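Local coordinates for protein formate dehydrogenase (Pyrobaculum aerophilum, PDB 1QP8) that binds NADPH and probably works as a D-isomer specific 2-hydroxyacid dehydrogenase, reducing small 2-oxo acids such as glyoxylate or hydroxypyruvate, at residues 174-179 and 199-204; 205-210 and 231-236; 211-216 and 238-243; 219-224 and 247-252. All blocks are in the same frame, centred on the assembly; numbering follows the deposited sequence.

Contact 1: residues 174-179 and 199-204; sequences EARAAV and LMAEDA
D203 offers a single carboxylate oxygen to R176. OD2 of D203 lies 2.8 Å from NH2 and 3.0 Å from NH1 of R176, so both terminal nitrogens grip one atom end-on in a salt bridge. Guanidinium and carboxylate are nearly coplanar (27° apart); NH1 meets the anti lone pair of OD2, while NH2 sits almost on its C-O axis. The arginine starts away from 199-204 and turns back through a bend at chi3 (78°). A201 CB packs at the guanidinium edge, 4.0 Å from R176 NH1.

Two main-chain bonds join the segments behind this pair. E174 N donates to L199 O at 2.6 Å, and A201 N reaches A175 O at 3.0 Å on a nearly straight line (175°). The selenomethionine M200 sets CB 3.5 Å from A175 O, and its SE lies 4.4 Å from A178 CB. The type I turn A201-A204, closed by A204 N to A201 O, brings D203 round to R176. Further out, D203 OD1 has a long, weak ion pair with R100, and R176 also packs on P120 and Y98. The turn leads directly into strand 205-208, next to strand 177-180 in the parallel sheet of a Rossmann-type nucleotide-binding domain.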
# COMPACT_ATOMS: atom_id res chain seq x y z
N GLU A 174 5.28 -19.31 -10.17
CA GLU A 174 6.06 -18.14 -10.58
C GLU A 174 5.39 -16.83 -10.18
O GLU A 174 5.62 -15.79 -10.80
CB GLU A 174 6.27 -18.15 -12.09
CG GLU A 174 7.02 -19.36 -12.59
CD GLU A 174 7.07 -19.39 -14.10
OE1 GLU A 174 5.99 -19.45 -14.73
OE2 GLU A 174 8.19 -19.34 -14.66
N ALA A 175 4.56 -16.88 -9.14
CA ALA A 175 3.91 -15.66 -8.69
C ALA A 175 4.94 -14.86 -7.90
O ALA A 175 5.80 -15.43 -7.21
CB ALA A 175 2.71 -16.00 -7.83
N ARG A 176 4.89 -13.53 -8.03
CA ARG A 176 5.83 -12.68 -7.31
C ARG A 176 5.26 -12.24 -5.97
O ARG A 176 5.95 -11.61 -5.18
CB ARG A 176 6.22 -11.46 -8.15
CG ARG A 176 7.16 -11.83 -9.27
CD ARG A 176 7.49 -10.69 -10.24
NE ARG A 176 8.48 -9.72 -9.75
CZ ARG A 176 9.48 -9.99 -8.91
NH1 ARG A 176 9.66 -11.21 -8.42
NH2 ARG A 176 10.34 -9.03 -8.60
N ALA A 177 4.01 -12.62 -5.71
CA ALA A 177 3.35 -12.25 -4.48
C ALA A 177 2.05 -12.99 -4.29
O ALA A 177 1.45 -13.47 -5.25
CB ALA A 177 3.07 -10.78 -4.47
N ALA A 178 1.60 -13.06 -3.05
CA ALA A 178 0.37 -13.72 -2.72
C ALA A 178 -0.20 -13.06 -1.48
O ALA A 178 0.54 -12.72 -0.55
CB ALA A 178 0.63 -15.19 -2.44
N VAL A 179 -1.51 -12.85 -1.48
CA VAL A 179 -2.20 -12.27 -0.34
C VAL A 179 -3.16 -13.37 0.09
O VAL A 179 -4.16 -13.62 -0.59
CB VAL A 179 -3.02 -11.03 -0.75
CG1 VAL A 179 -3.98 -10.64 0.36
CG2 VAL A 179 -2.08 -9.88 -1.08
N LEU A 199 6.91 -22.80 -5.46
CA LEU A 199 6.55 -22.60 -6.86
C LEU A 199 6.59 -21.11 -7.17
O LEU A 199 6.55 -20.70 -8.33
CB LEU A 199 5.15 -23.15 -7.13
CG LEU A 199 4.90 -24.60 -6.72
CD1 LEU A 199 3.44 -24.97 -7.01
CD2 LEU A 199 5.84 -25.52 -7.47
N MSE A 200 6.66 -20.30 -6.12
CA MSE A 200 6.70 -18.86 -6.30
C MSE A 200 8.10 -18.44 -6.68
O MSE A 200 9.02 -19.25 -6.67
CB MSE A 200 6.27 -18.15 -5.02
CG MSE A 200 4.82 -18.35 -4.64
SE MSE A 200 4.35 -17.33 -3.23
CE MSE A 200 4.84 -18.44 -1.90
N ALA A 201 8.26 -17.17 -7.03
CA ALA A 201 9.56 -16.64 -7.38
C ALA A 201 10.44 -16.67 -6.13
O ALA A 201 9.94 -16.50 -5.02
CB ALA A 201 9.41 -15.21 -7.87
N GLU A 202 11.74 -16.89 -6.29
CA GLU A 202 12.61 -16.94 -5.11
C GLU A 202 12.68 -15.58 -4.47
O GLU A 202 13.19 -15.42 -3.37
CB GLU A 202 14.01 -17.42 -5.49
CG GLU A 202 14.04 -18.87 -5.94
CD GLU A 202 15.34 -19.56 -5.61
OE1 GLU A 202 16.40 -19.05 -6.03
OE2 GLU A 202 15.32 -20.60 -4.92
N ASP A 203 12.11 -14.61 -5.16
CA ASP A 203 12.09 -13.22 -4.74
C ASP A 203 10.72 -12.79 -4.18
O ASP A 203 10.54 -11.66 -3.72
CB ASP A 203 12.47 -12.37 -5.94
CG ASP A 203 12.36 -10.92 -5.67
OD1 ASP A 203 13.08 -10.43 -4.78
OD2 ASP A 203 11.54 -10.26 -6.35
N ALA A 204 9.76 -13.72 -4.21
CA ALA A 204 8.39 -13.45 -3.77
C ALA A 204 8.13 -12.98 -2.34
O ALA A 204 8.93 -13.20 -1.43
CB ALA A 204 7.51 -14.67 -4.05

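Contact 2: residues 205-210 and 231-236. With NDP (NADPH dihydro-nicotinamide-adenine-dinucleotide phosphate), chain C.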
# COMPACT_ATOMS: atom_id res chain seq x y z
N VAL A 205 6.97 -12.36 -2.20
CA VAL A 205 6.45 -11.81 -0.96
C VAL A 205 5.12 -12.50 -0.68
O VAL A 205 4.16 -12.27 -1.40
CB VAL A 205 6.12 -10.32 -1.13
CG1 VAL A 205 5.37 -9.81 0.08
CG2 VAL A 205 7.38 -9.53 -1.39
N PHE A 206 5.05 -13.31 0.36
CA PHE A 206 3.81 -14.00 0.69
C PHE A 206 3.14 -13.31 1.86
O PHE A 206 3.69 -13.29 2.96
CB PHE A 206 4.09 -15.45 1.08
CG PHE A 206 2.86 -16.27 1.26
CD1 PHE A 206 2.40 -17.10 0.25
CD2 PHE A 206 2.12 -16.19 2.44
CE1 PHE A 206 1.23 -17.84 0.40
CE2 PHE A 206 0.95 -16.93 2.61
CZ PHE A 206 0.51 -17.76 1.59
N VAL A 207 1.95 -12.76 1.65
CA VAL A 207 1.23 -12.09 2.73
C VAL A 207 0.08 -12.94 3.30
O VAL A 207 -0.81 -13.36 2.57
CB VAL A 207 0.63 -10.77 2.22
CG1 VAL A 207 -0.27 -10.16 3.28
CG2 VAL A 207 1.75 -9.82 1.82
N ASN A 208 0.11 -13.22 4.61
CA ASN A 208 -0.99 -13.99 5.20
C ASN A 208 -1.77 -13.08 6.12
O ASN A 208 -1.20 -12.46 7.01
CB ASN A 208 -0.50 -15.19 6.00
CG ASN A 208 -1.66 -16.03 6.50
OD1 ASN A 208 -2.73 -16.05 5.90
ND2 ASN A 208 -1.45 -16.75 7.60
N VAL A 209 -3.08 -13.01 5.92
CA VAL A 209 -3.88 -12.13 6.75
C VAL A 209 -5.06 -12.90 7.36
O VAL A 209 -5.78 -12.39 8.20
CB VAL A 209 -4.33 -10.89 5.91
CG1 VAL A 209 -5.55 -11.22 5.09
CG2 VAL A 209 -4.56 -9.71 6.81
N GLY A 210 -5.24 -14.14 6.93
CA GLY A 210 -6.28 -14.97 7.50
C GLY A 210 -5.57 -15.95 8.39
O GLY A 210 -4.34 -15.94 8.51
N ILE A 231 9.98 -13.33 1.27
CA ILE A 231 9.49 -12.69 2.46
C ILE A 231 8.11 -13.13 2.90
O ILE A 231 7.19 -13.25 2.11
CB ILE A 231 9.48 -11.17 2.28
CG1 ILE A 231 10.91 -10.67 2.09
CG2 ILE A 231 8.80 -10.52 3.47
CD1 ILE A 231 11.00 -9.18 1.94
N PHE A 232 7.99 -13.35 4.20
CA PHE A 232 6.73 -13.76 4.78
C PHE A 232 6.26 -12.60 5.65
O PHE A 232 6.92 -12.25 6.63
CB PHE A 232 6.95 -15.00 5.63
CG PHE A 232 5.70 -15.56 6.22
CD1 PHE A 232 4.70 -16.07 5.39
CD2 PHE A 232 5.51 -15.59 7.60
CE1 PHE A 232 3.53 -16.62 5.92
CE2 PHE A 232 4.34 -16.14 8.15
CZ PHE A 232 3.35 -16.65 7.31
N ALA A 233 5.15 -11.99 5.28
CA ALA A 233 4.59 -10.87 6.04
C ALA A 233 3.23 -11.34 6.54
O ALA A 233 2.32 -11.54 5.75
CB ALA A 233 4.42 -9.65 5.16
N SER A 234 3.09 -11.50 7.85
CA SER A 234 1.82 -11.96 8.38
C SER A 234 1.33 -11.25 9.62
O SER A 234 2.12 -10.84 10.48
CB SER A 234 1.91 -13.46 8.67
OG SER A 234 0.67 -13.96 9.15
N ASP A 235 0.02 -11.12 9.72
CA ASP A 235 -0.62 -10.49 10.85
C ASP A 235 -1.21 -11.58 11.71
O ASP A 235 -1.74 -11.31 12.78
CB ASP A 235 -1.74 -9.57 10.39
CG ASP A 235 -2.51 -8.97 11.55
OD1 ASP A 235 -3.72 -9.26 11.69
OD2 ASP A 235 -1.88 -8.21 12.31
N VAL A 236 -1.13 -12.82 11.24
CA VAL A 236 -1.70 -13.93 12.00
C VAL A 236 -0.68 -15.03 12.24
O VAL A 236 0.16 -15.29 11.39
CB VAL A 236 -2.90 -14.52 11.28
CG1 VAL A 236 -3.73 -15.34 12.25
CG2 VAL A 236 -3.71 -13.40 10.68
PA NDP C . -15.72 -15.13 3.99
O1A NDP C . -15.82 -16.24 4.99
O2A NDP C . -15.66 -14.19 5.13
O5B NDP C . -14.61 -16.08 3.24
C5B NDP C . -15.23 -16.89 2.16
C4B NDP C . -14.28 -16.93 0.91
O4B NDP C . -13.15 -17.88 1.03
C3B NDP C . -15.00 -17.45 -0.40
O3B NDP C . -14.26 -17.06 -1.54
C2B NDP C . -14.99 -18.95 -0.07
O2B NDP C . -15.37 -19.93 -0.96
C1B NDP C . -13.61 -19.11 0.42
N9A NDP C . -13.41 -20.32 1.14
C8A NDP C . -13.90 -20.75 2.35
N7A NDP C . -13.45 -21.95 2.68
C5A NDP C . -12.64 -22.30 1.63
C6A NDP C . -11.86 -23.48 1.35
N6A NDP C . -11.85 -24.50 2.24
N1A NDP C . -11.14 -23.51 0.16
C2A NDP C . -11.21 -22.43 -0.70
N3A NDP C . -11.90 -21.31 -0.52
C4A NDP C . -12.59 -21.31 0.68
O3 NDP C . -14.56 -14.15 3.62
PN NDP C . -13.41 -13.14 4.23
O1N NDP C . -12.63 -12.50 3.14
O2N NDP C . -13.99 -12.12 5.16
O5D NDP C . -12.41 -14.11 5.14
C5D NDP C . -12.82 -14.45 6.48
C4D NDP C . -11.66 -15.24 7.10
O4D NDP C . -10.50 -14.38 7.19
C3D NDP C . -12.00 -15.67 8.53
O3D NDP C . -12.65 -16.92 8.49
C2D NDP C . -10.60 -15.66 9.20
O2D NDP C . -9.96 -16.94 9.13
C1D NDP C . -9.83 -14.53 8.47
N1N NDP C . -9.83 -13.20 9.24
C2N NDP C . -8.54 -12.70 9.62
C3N NDP C . -8.52 -11.47 10.33
C7N NDP C . -7.11 -10.89 10.76
O7N NDP C . -7.08 -9.76 11.20
N7N NDP C . -6.03 -11.70 10.60
C4N NDP C . -9.69 -10.70 10.69
C5N NDP C . -10.91 -11.33 10.24
C6N NDP C . -11.02 -12.50 9.56
P2B NDP C . -16.98 -20.44 -0.79
O1X NDP C . -16.93 -21.48 -1.88
O2X NDP C . -17.03 -20.95 0.60
O3X NDP C . -17.78 -19.25 -1.04
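V205 pairs with I231 at the start of a parallel ladder, both side chains on the face of V207 and A233. F206 N donates to I231 O (2.8 Å), nearly along the C=O axis, and F206 O receives A233 N at 3.0 Å. On the other face, F206 and F232 lie side by side, CG anti to the backbone N in each; F206 CD2 comes to the edge of the F232 ring, 3.8 Å from F232 CE1. N208 N continues the ladder to A233 O, and N208 O accepts a longer bond from D235 N (3.3 Å). S234 OG, anti to its own N (chi1 -178°), stands 3.6 Å from N208 CB and donates to V236 O on a lone pair.

Past the strands, V209 O lies 2.5 Å from N7N of the NADPH carboxamide, and V236 CG2 packs on the same group. D235 OD1 lies near the carboxamide, 3.4 Å from NADPH O7N, and accepts from A262 N; OD2 takes V261 N and T258 OG1. In this Rossmann-type beta-alpha-beta unit helix 217-226 packs on F232, helix 83-98 lies over V205 on the V207 and A233 face and touches V209, and strand 177-180 flanks 205-208.

Contact 3: residues 211-216 and 238-243. With NDP (NADPH dihydro-nicotinamide-adenine-dinucleotide phosphate), chain C.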
# COMPACT_ATOMS: atom_id res chain seq x y z
N ARG A 211 -6.33 -16.84 9.01
CA ARG A 211 -5.73 -17.85 9.90
C ARG A 211 -4.40 -18.49 9.41
O ARG A 211 -4.26 -18.92 8.27
CB ARG A 211 -6.78 -18.93 10.26
CG ARG A 211 -7.26 -18.84 11.70
CD ARG A 211 -7.30 -17.43 12.26
NE ARG A 211 -8.62 -16.80 12.18
CZ ARG A 211 -8.83 -15.48 12.09
NH1 ARG A 211 -7.80 -14.63 12.06
NH2 ARG A 211 -10.07 -15.00 12.04
N ALA A 212 -3.42 -18.53 10.31
CA ALA A 212 -2.09 -19.07 10.03
C ALA A 212 -2.05 -20.57 9.74
O ALA A 212 -1.30 -21.02 8.87
CB ALA A 212 -1.15 -18.76 11.22
N GLU A 213 -2.84 -21.34 10.48
CA GLU A 213 -2.90 -22.80 10.34
C GLU A 213 -3.08 -23.27 8.90
O GLU A 213 -2.80 -24.43 8.58
CB GLU A 213 -4.04 -23.35 11.20
CG GLU A 213 -3.82 -23.25 12.72
CD GLU A 213 -3.86 -21.83 13.28
OE1 GLU A 213 -4.31 -20.90 12.56
OE2 GLU A 213 -3.44 -21.64 14.45
N VAL A 214 -3.54 -22.36 8.04
CA VAL A 214 -3.76 -22.65 6.62
C VAL A 214 -2.44 -22.95 5.93
O VAL A 214 -2.41 -23.58 4.87
CB VAL A 214 -4.42 -21.44 5.94
CG1 VAL A 214 -4.39 -21.59 4.45
CG2 VAL A 214 -5.84 -21.33 6.41
N LEU A 215 -1.36 -22.50 6.54
CA LEU A 215 -0.03 -22.72 6.01
C LEU A 215 0.69 -23.71 6.92
O LEU A 215 0.59 -23.61 8.14
CB LEU A 215 0.76 -21.42 6.00
CG LEU A 215 0.22 -20.25 5.19
CD1 LEU A 215 0.51 -18.93 5.91
CD2 LEU A 215 0.87 -20.28 3.82
N ASP A 216 1.39 -24.66 6.34
CA ASP A 216 2.13 -25.62 7.14
C ASP A 216 3.29 -24.84 7.73
O ASP A 216 4.22 -24.45 7.02
CB ASP A 216 2.62 -26.77 6.24
CG ASP A 216 3.72 -27.60 6.87
OD1 ASP A 216 3.64 -27.95 8.07
OD2 ASP A 216 4.68 -27.92 6.14
N TRP A 238 0.57 -19.05 14.10
CA TRP A 238 0.24 -20.36 14.64
C TRP A 238 0.09 -20.26 16.14
O TRP A 238 -0.74 -20.94 16.73
CB TRP A 238 1.31 -21.38 14.27
CG TRP A 238 1.42 -21.54 12.80
CD1 TRP A 238 0.68 -22.37 12.01
CD2 TRP A 238 2.24 -20.78 11.91
NE1 TRP A 238 0.98 -22.17 10.69
CE2 TRP A 238 1.94 -21.19 10.60
CE3 TRP A 238 3.20 -19.77 12.10
CZ2 TRP A 238 2.57 -20.64 9.48
CZ3 TRP A 238 3.83 -19.22 10.98
CH2 TRP A 238 3.51 -19.66 9.69
N GLY A 239 0.88 -19.40 16.76
CA GLY A 239 0.81 -19.23 18.19
C GLY A 239 -0.54 -18.66 18.62
O GLY A 239 -0.83 -18.61 19.81
N ARG A 240 -1.33 -18.23 17.65
CA ARG A 240 -2.66 -17.69 17.92
C ARG A 240 -2.74 -16.91 19.22
O ARG A 240 -3.21 -17.44 20.23
CB ARG A 240 -3.68 -18.84 17.98
CG ARG A 240 -4.58 -18.95 16.78
CD ARG A 240 -5.64 -20.01 16.94
NE ARG A 240 -6.67 -19.85 15.90
CZ ARG A 240 -7.58 -18.89 15.90
NH1 ARG A 240 -7.61 -17.99 16.88
NH2 ARG A 240 -8.45 -18.79 14.89
N ASN A 241 -2.28 -15.67 19.22
CA ASN A 241 -2.34 -14.85 20.43
C ASN A 241 -1.20 -15.03 21.43
O ASN A 241 -1.00 -14.18 22.31
CB ASN A 241 -3.68 -15.07 21.14
CG ASN A 241 -4.35 -13.77 21.46
OD1 ASN A 241 -3.82 -12.95 22.21
ND2 ASN A 241 -5.53 -13.55 20.88
N ASP A 242 -0.44 -16.12 21.32
CA ASP A 242 0.68 -16.30 22.23
C ASP A 242 1.85 -15.50 21.65
O ASP A 242 2.46 -14.69 22.35
CB ASP A 242 1.06 -17.77 22.34
CG ASP A 242 1.75 -18.09 23.65
OD1 ASP A 242 2.66 -17.33 24.05
OD2 ASP A 242 1.38 -19.09 24.29
N PHE A 243 2.13 -15.72 20.37
CA PHE A 243 3.21 -15.05 19.64
C PHE A 243 4.57 -15.54 20.05
O PHE A 243 5.35 -16.01 19.21
CB PHE A 243 3.16 -13.52 19.81
CG PHE A 243 1.90 -12.89 19.30
CD1 PHE A 243 1.08 -12.14 20.15
CD2 PHE A 243 1.49 -13.08 17.99
CE1 PHE A 243 -0.11 -11.61 19.71
CE2 PHE A 243 0.29 -12.55 17.54
CZ PHE A 243 -0.52 -11.81 18.40
PA NDP C . -15.72 -15.13 3.99
O1A NDP C . -15.82 -16.24 4.99
O2A NDP C . -15.66 -14.19 5.13
O5B NDP C . -14.61 -16.08 3.24
C5B NDP C . -15.23 -16.89 2.16
C4B NDP C . -14.28 -16.93 0.91
O4B NDP C . -13.15 -17.88 1.03
C3B NDP C . -15.00 -17.45 -0.40
O3B NDP C . -14.26 -17.06 -1.54
C2B NDP C . -14.99 -18.95 -0.07
O2B NDP C . -15.37 -19.93 -0.96
C1B NDP C . -13.61 -19.11 0.42
N9A NDP C . -13.41 -20.32 1.14
C8A NDP C . -13.90 -20.75 2.35
N7A NDP C . -13.45 -21.95 2.68
C5A NDP C . -12.64 -22.30 1.63
C6A NDP C . -11.86 -23.48 1.35
N6A NDP C . -11.85 -24.50 2.24
N1A NDP C . -11.14 -23.51 0.16
C2A NDP C . -11.21 -22.43 -0.70
N3A NDP C . -11.90 -21.31 -0.52
C4A NDP C . -12.59 -21.31 0.68
O3 NDP C . -14.56 -14.15 3.62
PN NDP C . -13.41 -13.14 4.23
O1N NDP C . -12.63 -12.50 3.14
O2N NDP C . -13.99 -12.12 5.16
O5D NDP C . -12.41 -14.11 5.14
C5D NDP C . -12.82 -14.45 6.48
C4D NDP C . -11.66 -15.24 7.10
O4D NDP C . -10.50 -14.38 7.19
C3D NDP C . -12.00 -15.67 8.53
O3D NDP C . -12.65 -16.92 8.49
C2D NDP C . -10.60 -15.66 9.20
O2D NDP C . -9.96 -16.94 9.13
C1D NDP C . -9.83 -14.53 8.47
N1N NDP C . -9.83 -13.20 9.24
C2N NDP C . -8.54 -12.70 9.62
C3N NDP C . -8.52 -11.47 10.33
C7N NDP C . -7.11 -10.89 10.76
O7N NDP C . -7.08 -9.76 11.20
N7N NDP C . -6.03 -11.70 10.60
C4N NDP C . -9.69 -10.70 10.69
C5N NDP C . -10.91 -11.33 10.24
C6N NDP C . -11.02 -12.50 9.56
P2B NDP C . -16.98 -20.44 -0.79
O1X NDP C . -16.93 -21.48 -1.88
O2X NDP C . -17.03 -20.95 0.60
O3X NDP C . -17.78 -19.25 -1.04
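Two loops without regular pairing approach most closely at A212 and W238, whose CA atoms are 5.3 Å apart, and residues 212-214 take helical torsions ahead of helix 217-226. A212 CB sits over one face of the five-membered ring of W238, 3.9 Å from the centroid and 4° off the normal, a CH-pi contact. In the ring plane, W238 NE1 donates to L215 O (3.0 Å), and L215 CB rests 4.0 Å from W238 CZ2.

Both loops follow the C-terminal ends of neighbouring strands in the Rossmann-type domain, where such loops border the dinucleotide, and R211 is an NADPH-binding residue. Bent at chi2 and chi3, R211 lays one guanidinium face against the nicotinamide ribose, with NDP O2D 3.0 Å above the plane. R240, extended from CG to NE, crosses R211 at about a right angle and places NH2 3.2 Å from R211 CD. The positive charges are probably offset by D62, in a salt bridge with R240 NH2 and a long, weak ion pair with R211 NE. E213, bent at chi2, adds a long salt bridge from OE2 to R240 NE (4.0 Å). N241 and F243 pack on R115 and M108 of the second subunit.

Contact 4: residues 219-224 and 247-252; sequences GVLRIL and AEFFSL
The F249 ring is wedged among three residues of helix 217-226. L221, with CG anti to the backbone N, brings CD1 over one face, 3.6 Å from the ring centroid and 17° off the normal, a CH-pi contact displaced toward CZ. L224 CD1 meets the ring at its edge, 3.8 Å from F249 CD2, crossing at about a right angle. V220 CG1 comes in obliquely to F249 CE2 at 3.7 Å. Chi1 of F249 (-85°) sets CG beside the backbone N, and the ring lies across the gap between the helices.

Toward solvent the packing thins. L252 CD1 touches L221 CD1 at 4.0 Å and only grazes L224 CB at 4.4 Å. E248 lays its extended chain across L221, with OE1 3.4 Å from L221 CD2; its other oxygen, OE2, forms a salt bridge with R217, so the exposed rim closes on a charge pair beside apolar methyls.

Helix 217-226 leans through V220 and L224 on F232 of strand 231-234, and L224 also reaches V255 of strand 255-257. F249 also meets the indole of W238, their planes about 25° apart, while A247 and F250 of the short helix 247-250 pack on Y113 and M108 of the second subunit.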
# COMPACT_ATOMS: atom_id res chain seq x y z
N GLY A 219 6.77 -25.63 6.69
CA GLY A 219 7.09 -25.29 5.31
C GLY A 219 7.56 -23.86 5.19
O GLY A 219 8.58 -23.60 4.56
N VAL A 220 6.81 -22.95 5.80
CA VAL A 220 7.14 -21.52 5.78
C VAL A 220 8.56 -21.31 6.28
O VAL A 220 9.40 -20.67 5.64
CB VAL A 220 6.23 -20.72 6.70
CG1 VAL A 220 6.33 -19.24 6.38
CG2 VAL A 220 4.79 -21.23 6.60
N LEU A 221 8.81 -21.85 7.47
CA LEU A 221 10.09 -21.76 8.12
C LEU A 221 11.18 -22.24 7.18
O LEU A 221 12.22 -21.58 7.00
CB LEU A 221 10.04 -22.64 9.37
CG LEU A 221 10.87 -22.33 10.60
CD1 LEU A 221 10.83 -20.84 10.96
CD2 LEU A 221 10.29 -23.17 11.73
N ARG A 222 10.95 -23.38 6.55
CA ARG A 222 11.94 -23.94 5.67
C ARG A 222 12.25 -23.08 4.46
O ARG A 222 13.42 -22.85 4.16
CB ARG A 222 11.51 -25.31 5.19
CG ARG A 222 12.28 -25.76 3.99
CD ARG A 222 11.94 -27.16 3.60
NE ARG A 222 12.44 -27.42 2.26
CZ ARG A 222 12.58 -28.63 1.73
NH1 ARG A 222 12.25 -29.70 2.44
NH2 ARG A 222 13.05 -28.75 0.49
N ILE A 223 11.23 -22.62 3.75
CA ILE A 223 11.51 -21.82 2.58
C ILE A 223 12.15 -20.50 2.98
O ILE A 223 12.99 -19.97 2.26
CB ILE A 223 10.26 -21.55 1.72
CG1 ILE A 223 10.70 -21.05 0.34
CG2 ILE A 223 9.37 -20.51 2.37
CD1 ILE A 223 9.57 -20.76 -0.60
N LEU A 224 11.75 -19.97 4.14
CA LEU A 224 12.32 -18.71 4.60
C LEU A 224 13.80 -18.89 4.82
O LEU A 224 14.57 -17.99 4.49
CB LEU A 224 11.66 -18.25 5.89
CG LEU A 224 10.40 -17.43 5.66
CD1 LEU A 224 9.64 -17.29 6.97
CD2 LEU A 224 10.79 -16.09 5.10
N ALA A 247 8.27 -16.78 17.87
CA ALA A 247 9.40 -15.86 17.92
C ALA A 247 10.52 -16.24 16.96
O ALA A 247 11.25 -15.37 16.48
CB ALA A 247 9.93 -15.82 19.32
N GLU A 248 10.68 -17.52 16.67
CA GLU A 248 11.73 -17.90 15.76
C GLU A 248 11.51 -17.33 14.37
O GLU A 248 12.43 -17.30 13.55
CB GLU A 248 11.86 -19.42 15.66
CG GLU A 248 10.60 -20.15 15.32
CD GLU A 248 10.79 -21.64 15.50
OE1 GLU A 248 11.55 -22.24 14.71
OE2 GLU A 248 10.18 -22.21 16.43
N PHE A 249 10.29 -16.88 14.09
CA PHE A 249 10.02 -16.29 12.79
C PHE A 249 10.42 -14.84 12.81
O PHE A 249 11.06 -14.34 11.88
CB PHE A 249 8.53 -16.39 12.43
CG PHE A 249 8.13 -17.70 11.79
CD1 PHE A 249 7.76 -18.80 12.56
CD2 PHE A 249 8.16 -17.85 10.41
CE1 PHE A 249 7.42 -20.01 11.97
CE2 PHE A 249 7.82 -19.06 9.81
CZ PHE A 249 7.45 -20.13 10.59
N PHE A 250 10.07 -14.16 13.90
CA PHE A 250 10.36 -12.74 14.05
C PHE A 250 11.85 -12.39 13.99
O PHE A 250 12.21 -11.25 13.67
CB PHE A 250 9.73 -12.24 15.35
CG PHE A 250 8.30 -12.70 15.54
CD1 PHE A 250 7.81 -12.98 16.82
CD2 PHE A 250 7.48 -12.92 14.44
CE1 PHE A 250 6.53 -13.48 16.99
CE2 PHE A 250 6.20 -13.43 14.61
CZ PHE A 250 5.72 -13.71 15.89
N SER A 251 12.71 -13.35 14.29
CA SER A 251 14.14 -13.09 14.27
C SER A 251 14.73 -13.35 12.89
O SER A 251 15.95 -13.20 12.68
CB SER A 251 14.85 -13.97 15.29
OG SER A 251 14.68 -15.32 14.93
N LEU A 252 13.89 -13.76 11.95
CA LEU A 252 14.37 -13.98 10.59
C LEU A 252 14.25 -12.63 9.90
O LEU A 252 13.22 -11.96 9.97
CB LEU A 252 13.54 -15.05 9.89
CG LEU A 252 13.91 -16.47 10.37
CD1 LEU A 252 12.83 -17.51 10.04
CD2 LEU A 252 15.24 -16.85 9.73

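Contact 1 comes first along the chain: it closes the loop through helix 194-197, which links strands 177-180 and 205-208, and is complete before contact 2 opens. The other three cross one another and none nests: 205-210, 211-216 and 219-224 follow in order, and their partners 231-236, 238-243 and 247-252 return in the same order. Contact 2 joins strands 205-208 and 231-234, contact 3 the loops that continue them, and contact 4 the helices that come after. Contacts 1 and 2 meet in the sheet through A178 and V207; L215 links contacts 2 and 3, and V220 touches both F232 and W238. Contacts 2 and 3 share NADPH, and contacts 3 and 4 border the second subunit.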